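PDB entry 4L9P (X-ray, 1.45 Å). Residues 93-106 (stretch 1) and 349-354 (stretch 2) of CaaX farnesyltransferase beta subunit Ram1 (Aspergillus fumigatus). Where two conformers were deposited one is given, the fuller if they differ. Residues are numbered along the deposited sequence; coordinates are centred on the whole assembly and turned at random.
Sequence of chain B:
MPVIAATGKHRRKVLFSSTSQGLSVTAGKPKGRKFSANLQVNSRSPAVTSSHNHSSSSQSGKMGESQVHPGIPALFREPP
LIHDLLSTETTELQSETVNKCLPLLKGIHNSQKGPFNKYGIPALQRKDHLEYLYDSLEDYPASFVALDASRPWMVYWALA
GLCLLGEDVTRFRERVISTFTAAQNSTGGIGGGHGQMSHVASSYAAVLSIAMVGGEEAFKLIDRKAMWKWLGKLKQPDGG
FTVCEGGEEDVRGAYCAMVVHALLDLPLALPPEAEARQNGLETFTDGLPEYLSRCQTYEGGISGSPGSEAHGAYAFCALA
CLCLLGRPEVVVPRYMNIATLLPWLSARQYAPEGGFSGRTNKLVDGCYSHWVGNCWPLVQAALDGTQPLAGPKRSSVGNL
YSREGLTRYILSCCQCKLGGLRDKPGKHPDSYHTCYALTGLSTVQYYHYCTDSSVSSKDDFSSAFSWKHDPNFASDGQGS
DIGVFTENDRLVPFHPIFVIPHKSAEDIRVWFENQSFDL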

# COMPACT_ATOMS: atom_id res chain seq x y z
N LEU B 93 11.86 -14.09 12.98
CA LEU B 93 10.78 -13.14 13.21
C LEU B 93 9.42 -13.77 12.96
O LEU B 93 8.45 -13.51 13.71
CB LEU B 93 10.94 -11.94 12.30
CG LEU B 93 12.11 -11.05 12.64
CD1 LEU B 93 12.37 -10.09 11.45
CD2 LEU B 93 11.85 -10.29 13.92
N GLN B 94 9.33 -14.65 11.97
CA GLN B 94 8.06 -15.34 11.69
C GLN B 94 7.67 -16.25 12.87
O GLN B 94 6.52 -16.21 13.31
CB GLN B 94 8.20 -16.09 10.37
CG GLN B 94 6.96 -16.91 9.97
CD GLN B 94 5.69 -16.08 9.85
OE1 GLN B 94 5.72 -14.90 9.48
NE2 GLN B 94 4.57 -16.69 10.24
N SER B 95 8.62 -17.00 13.37
CA SER B 95 8.37 -17.89 14.50
C SER B 95 8.00 -17.13 15.74
O SER B 95 7.06 -17.52 16.46
CB SER B 95 9.63 -18.71 14.75
OG SER B 95 9.66 -19.73 13.79
N GLU B 96 8.67 -16.02 16.01
CA GLU B 96 8.30 -15.19 17.16
C GLU B 96 6.88 -14.66 17.03
O GLU B 96 6.15 -14.61 18.00
CB GLU B 96 9.25 -14.02 17.29
CG GLU B 96 10.66 -14.43 17.73
CD GLU B 96 11.64 -13.26 17.77
OE1 GLU B 96 11.22 -12.11 17.54
OE2 GLU B 96 12.84 -13.53 18.06
N THR B 97 6.49 -14.28 15.82
CA THR B 97 5.17 -13.73 15.63
C THR B 97 4.12 -14.83 15.83
O THR B 97 3.09 -14.61 16.49
CB THR B 97 5.06 -13.15 14.18
OG1 THR B 97 6.03 -12.10 14.03
CG2 THR B 97 3.66 -12.53 13.92
N VAL B 98 4.33 -15.98 15.25
CA VAL B 98 3.41 -17.11 15.50
C VAL B 98 3.28 -17.42 16.97
O VAL B 98 2.15 -17.62 17.48
CB VAL B 98 3.84 -18.37 14.69
CG1 VAL B 98 3.11 -19.63 15.21
CG2 VAL B 98 3.59 -18.17 13.18
N ASN B 99 4.38 -17.42 17.68
CA ASN B 99 4.30 -17.78 19.10
C ASN B 99 3.63 -16.74 19.93
O ASN B 99 2.95 -17.10 20.94
CB ASN B 99 5.69 -18.06 19.63
CG ASN B 99 6.27 -19.33 19.03
OD1 ASN B 99 5.51 -20.14 18.48
ND2 ASN B 99 7.58 -19.47 19.03
N LYS B 100 3.72 -15.47 19.59
CA LYS B 100 2.92 -14.44 20.25
C LYS B 100 1.43 -14.53 19.93
O LYS B 100 0.56 -14.26 20.79
CB LYS B 100 3.42 -13.05 19.89
CG LYS B 100 4.77 -12.68 20.50
CD LYS B 100 5.21 -11.29 20.04
CE LYS B 100 6.65 -11.04 20.51
NZ LYS B 100 7.26 -9.75 20.12
N CYS B 101 1.11 -14.94 18.71
CA CYS B 101 -0.30 -14.99 18.32
C CYS B 101 -1.00 -16.21 18.87
O CYS B 101 -2.18 -16.12 19.18
CB CYS B 101 -0.40 -15.01 16.80
SG CYS B 101 -0.08 -13.44 16.01
N LEU B 102 -0.32 -17.34 19.06
CA LEU B 102 -1.03 -18.61 19.40
C LEU B 102 -1.88 -18.55 20.66
O LEU B 102 -3.01 -18.96 20.62
CB LEU B 102 -0.08 -19.83 19.37
CG LEU B 102 0.22 -20.32 17.95
CD1 LEU B 102 1.37 -21.27 17.99
CD2 LEU B 102 -1.04 -21.00 17.34
N PRO B 103 -1.36 -17.99 21.77
CA PRO B 103 -2.25 -17.99 22.97
C PRO B 103 -3.46 -17.11 22.75
O PRO B 103 -4.53 -17.34 23.34
CB PRO B 103 -1.38 -17.40 24.08
CG PRO B 103 -0.11 -17.01 23.43
CD PRO B 103 0.02 -17.61 22.08
N LEU B 104 -3.31 -16.03 21.99
CA LEU B 104 -4.44 -15.14 21.70
C LEU B 104 -5.43 -15.81 20.74
O LEU B 104 -6.67 -15.71 20.97
CB LEU B 104 -3.89 -13.83 21.12
CG LEU B 104 -3.06 -13.00 22.12
CD1 LEU B 104 -2.18 -12.03 21.31
CD2 LEU B 104 -3.96 -12.21 23.02
N LEU B 105 -4.95 -16.45 19.68
CA LEU B 105 -5.85 -17.21 18.82
C LEU B 105 -6.68 -18.26 19.58
O LEU B 105 -7.86 -18.45 19.29
CB LEU B 105 -5.06 -17.91 17.70
CG LEU B 105 -4.46 -16.89 16.68
CD1 LEU B 105 -3.32 -17.62 15.99
CD2 LEU B 105 -5.56 -16.42 15.69
N LYS B 106 -6.00 -18.90 20.52
CA LYS B 106 -6.67 -19.90 21.34
C LYS B 106 -7.59 -19.30 22.38
O LYS B 106 -8.32 -20.07 23.02
CB LYS B 106 -5.57 -20.69 22.06
CG LYS B 106 -4.87 -21.64 21.16
CD LYS B 106 -3.62 -22.14 21.90
CE LYS B 106 -2.74 -23.01 21.06
NZ LYS B 106 -1.62 -23.56 21.98
N GLN B 349 -2.13 -14.16 2.93
CA GLN B 349 -2.74 -14.57 4.19
C GLN B 349 -1.99 -15.79 4.75
O GLN B 349 -1.69 -16.73 3.98
CB GLN B 349 -4.21 -14.97 3.90
CG GLN B 349 -5.02 -15.05 5.19
CD GLN B 349 -6.49 -15.15 4.94
OE1 GLN B 349 -6.92 -15.53 3.83
NE2 GLN B 349 -7.27 -14.84 5.98
N TYR B 350 -1.73 -15.76 6.06
CA TYR B 350 -0.97 -16.86 6.73
C TYR B 350 -1.87 -17.61 7.73
O TYR B 350 -2.83 -17.04 8.25
CB TYR B 350 0.19 -16.26 7.56
CG TYR B 350 1.26 -15.53 6.75
CD1 TYR B 350 1.30 -15.54 5.35
CD2 TYR B 350 2.24 -14.91 7.46
CE1 TYR B 350 2.37 -14.84 4.67
CE2 TYR B 350 3.29 -14.20 6.79
CZ TYR B 350 3.30 -14.18 5.43
OH TYR B 350 4.30 -13.52 4.71
N ALA B 351 -1.50 -18.84 8.00
CA ALA B 351 -2.07 -19.59 9.17
C ALA B 351 -0.88 -20.01 9.98
O ALA B 351 0.15 -20.34 9.41
CB ALA B 351 -2.87 -20.82 8.70
N PRO B 352 -0.97 -19.99 11.33
CA PRO B 352 -2.23 -19.85 12.07
C PRO B 352 -2.67 -18.41 12.32
O PRO B 352 -3.78 -18.19 12.80
CB PRO B 352 -1.90 -20.54 13.46
CG PRO B 352 -0.40 -20.25 13.58
CD PRO B 352 0.15 -20.46 12.17
N GLU B 353 -1.82 -17.38 12.04
CA GLU B 353 -2.21 -16.03 12.44
C GLU B 353 -3.55 -15.60 11.87
O GLU B 353 -4.33 -14.95 12.58
CB GLU B 353 -1.16 -15.00 11.91
CG GLU B 353 0.26 -15.24 12.41
CD GLU B 353 1.10 -16.01 11.39
OE1 GLU B 353 0.77 -17.17 11.07
OE2 GLU B 353 2.11 -15.45 10.92
N GLY B 354 -3.82 -15.91 10.59
CA GLY B 354 -5.07 -15.57 9.92
C GLY B 354 -5.05 -14.22 9.23
O GLY B 354 -5.92 -14.02 8.38
O HOH W 1 3.61 -13.16 10.38

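Stretch 1 is part of a helix that begins earlier in the chain. The helix is kinked at Pro103, whose ring nitrogen carries no hydrogen for a bond to the turn before. Stretch 2 has no regular structure. It folds back on itself, with a hydrogen bond from Gly354 N to Tyr350 O at 2.8 Å. The backbones come nearest at Cys101 and Glu353, where the CA atoms lie 6.3 Å apart.

Pro352 and Glu353 make most of the contact from the loop side. The peptide bond before Pro352 is cis, and the proline CB points toward the helix. Its ring is a bump on the loop. It fits among three side chains spaced along the helix: Pro352 CG lies 3.9 Å from Val98 CG1 and 3.9 Å from Leu102 CD2, while Pro352 CB lies 4.1 Å from Leu105 CD1. These are apolar contacts and depend on fit. Leu105 also covers loop backbone. Leu105 CD1 is 3.3 Å from Pro352 O, and Leu105 CD2 is 3.7 Å from Glu353 O.

Glu353 starts out sideways, but its end comes nearer the helix. Its chain passes Cys101, with Glu353 CG 4.0 Å from Cys101 SG. At its carboxylate, Glu353 OE1 lies 3.7 Å from Val98 CG2, while OE2 meets Gln94, where the contact becomes polar. Gln94 NE2 donates a hydrogen bond to Glu353 OE2 at 2.8 Å, with an angle of 158°. A water completes a second link. The water O donates to Gln94 OE1 at 2.9 Å and to Glu353 OE2 at 2.8 Å. The amide thus uses its nitrogen directly and its oxygen through water. Tyr350 adds its ring beside this group, with Tyr350 CE2 3.7 Å from Gln94 OE1 in an oblique approach.

The contact buries 352 Å², counting both sides.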